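Local coordinates for solute-binding periplasmic protein of iron/siderophore ABC transporter (PDB 6B2Y) that probably captures a chelated iron complex in the periplasm and hands it to an ABC transporter for import in Yersinia pestis, at residues A[133-138]-A[146-151]. Residues are numbered along the deposited sequence; the frame is centred on the assembly and turned at random.
Sequences AIFGLS and SELVKQ
F135 reaches out from strand 132-136 and lays its phenyl ring against L148 and V149 on helix 147-154, the helix that follows it in a beta-alpha-beta crossover. The chain leaves the parallel sheet at this strand, passes through a connection of which residues 139-145 are not modelled, runs along the helix and returns as the neighbouring parallel strand 159-162. The aromatic ring thus belongs to the layer between sheet and helix in one lobe of this periplasmic binding protein. Strand and helix backbones stay well apart, with F135 CA and V149 CA 8.3 Å from each other, and the side chains bridge the gap.

V149 supplies the main touch. Its CG2 methyl sits above the middle of the ring in a CH-pi contact, 3.5 Å from the F135 centroid and only 8° off the ring normal, so all six ring carbons lie at similar distances from it. The valine's chi1 of 176° turns CG1 anti to the backbone N, which leaves CG2 beside that nitrogen and directed onto the ring face. On the ring's side, chi1 of -67° sets F135 CG anti to its own carbonyl carbon and leaves the ring with one face under V149 CG2.

L148 meets the same ring from another direction: it lies at the edge, near the ring plane, its side chain crossing that of F135 at about a right angle. L152, one turn farther along the helix, also touches F135, while V159 and F161 of strand 159-162 pack on it from the sheet. At the ring's far end, F135 CZ is 4.0 Å from L148 CG and the same distance from the leucine's CD2 methyl.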
loop_
_atom_site.group_PDB
_atom_site.type_symbol
_atom_site.label_atom_id
_atom_site.label_comp_id
_atom_site.label_asym_id
_atom_site.label_seq_id
_atom_site.Cartn_x
_atom_site.Cartn_y
_atom_site.Cartn_z
ATOM N N ALA A 133 9.223 2.448 -18.199
ATOM C CA ALA A 133 9.252 1.574 -17.033
ATOM C C ALA A 133 9.083 2.415 -15.772
ATOM O O ALA A 133 9.572 3.544 -15.708
ATOM C CB ALA A 133 10.563 0.775 -16.965
ATOM N N ILE A 134 8.384 1.874 -14.778
ATOM C CA ILE A 134 8.087 2.607 -13.547
ATOM C C ILE A 134 8.700 1.853 -12.376
ATOM O O ILE A 134 8.556 0.626 -12.289
ATOM C CB ILE A 134 6.569 2.777 -13.343
ATOM C CG1 ILE A 134 5.918 3.369 -14.602
ATOM C CG2 ILE A 134 6.296 3.639 -12.136
ATOM C CD1 ILE A 134 4.411 3.231 -14.627
ATOM N N PHE A 135 9.392 2.576 -11.491
ATOM C CA PHE A 135 9.924 2.017 -10.253
ATOM C C PHE A 135 9.562 2.911 -9.081
ATOM O O PHE A 135 9.130 4.051 -9.250
ATOM C CB PHE A 135 11.450 1.871 -10.286
ATOM C CG PHE A 135 11.942 0.849 -11.256
ATOM C CD1 PHE A 135 12.026 1.146 -12.608
ATOM C CD2 PHE A 135 12.359 -0.394 -10.813
ATOM C CE1 PHE A 135 12.496 0.210 -13.503
ATOM C CE2 PHE A 135 12.832 -1.323 -11.706
ATOM C CZ PHE A 135 12.903 -1.023 -13.044
ATOM N N GLY A 136 9.793 2.398 -7.875
ATOM C CA GLY A 136 9.638 3.182 -6.664
ATOM C C GLY A 136 10.985 3.694 -6.189
ATOM O O GLY A 136 12.022 3.115 -6.500
ATOM N N LEU A 137 10.963 4.820 -5.468
ATOM C CA LEU A 137 12.166 5.308 -4.808
ATOM C C LEU A 137 12.682 4.257 -3.835
ATOM O O LEU A 137 11.911 3.484 -3.258
ATOM C CB LEU A 137 11.878 6.594 -4.042
ATOM C CG LEU A 137 11.627 7.891 -4.782
ATOM C CD1 LEU A 137 11.498 8.998 -3.748
ATOM C CD2 LEU A 137 12.752 8.176 -5.748
ATOM N N SER A 138 14.000 4.225 -3.657
ATOM C CA SER A 138 14.594 3.278 -2.706
ATOM C C SER A 138 14.451 3.772 -1.264
ATOM O O SER A 138 14.272 4.971 -1.018
ATOM C CB SER A 138 16.070 3.034 -3.046
ATOM O OG SER A 138 16.666 4.208 -3.566
ATOM N N SER A 146 17.519 -3.448 -8.421
ATOM C CA SER A 146 18.173 -2.255 -8.959
ATOM C C SER A 146 18.960 -2.586 -10.224
ATOM O O SER A 146 19.318 -1.690 -10.997
ATOM C CB SER A 146 19.092 -1.625 -7.909
ATOM O OG SER A 146 18.423 -1.501 -6.665
ATOM N N GLU A 147 19.227 -3.884 -10.423
ATOM C CA GLU A 147 19.941 -4.324 -11.619
ATOM C C GLU A 147 19.179 -3.966 -12.885
ATOM O O GLU A 147 19.791 -3.676 -13.921
ATOM C CB GLU A 147 20.182 -5.837 -11.573
ATOM C CG GLU A 147 20.533 -6.407 -10.199
ATOM C CD GLU A 147 20.518 -7.935 -10.177
ATOM O OE1 GLU A 147 20.218 -8.545 -11.227
ATOM O OE2 GLU A 147 20.812 -8.527 -9.113
ATOM N N LEU A 148 17.847 -3.976 -12.821
ATOM C CA LEU A 148 17.048 -3.703 -14.004
ATOM C C LEU A 148 17.043 -2.223 -14.368
ATOM O O LEU A 148 16.966 -1.885 -15.545
ATOM C CB LEU A 148 15.619 -4.204 -13.796
ATOM C CG LEU A 148 14.674 -4.083 -14.994
ATOM C CD1 LEU A 148 15.262 -4.742 -16.230
ATOM C CD2 LEU A 148 13.339 -4.699 -14.669
ATOM N N VAL A 149 17.133 -1.319 -13.399
ATOM C CA VAL A 149 17.156 0.099 -13.756
ATOM C C VAL A 149 18.371 0.412 -14.622
ATOM O O VAL A 149 18.264 1.059 -15.669
ATOM C CB VAL A 149 17.124 0.966 -12.489
ATOM C CG1 VAL A 149 17.235 2.425 -12.864
ATOM C CG2 VAL A 149 15.847 0.677 -11.711
ATOM N N LYS A 150 19.541 -0.061 -14.201
ATOM C CA LYS A 150 20.779 0.200 -14.925
ATOM C C LYS A 150 20.713 -0.327 -16.360
ATOM O O LYS A 150 21.149 0.342 -17.308
ATOM C CB LYS A 150 21.915 -0.436 -14.131
ATOM C CG LYS A 150 23.302 -0.253 -14.727
ATOM C CD LYS A 150 24.240 -1.080 -13.884
ATOM C CE LYS A 150 25.645 -0.698 -14.043
ATOM N NZ LYS A 150 26.021 -0.678 -15.528
ATOM N N GLN A 151 20.140 -1.518 -16.539
ATOM C CA GLN A 151 20.032 -2.102 -17.871
ATOM C C GLN A 151 19.136 -1.244 -18.769
ATOM O O GLN A 151 19.500 -0.914 -19.902
ATOM C CB GLN A 151 19.515 -3.540 -17.758
ATOM C CG GLN A 151 19.057 -4.194 -19.050
ATOM C CD GLN A 151 19.041 -5.710 -18.936
ATOM O OE1 GLN A 151 20.057 -6.371 -19.142
ATOM N NE2 GLN A 151 17.891 -6.264 -18.584
#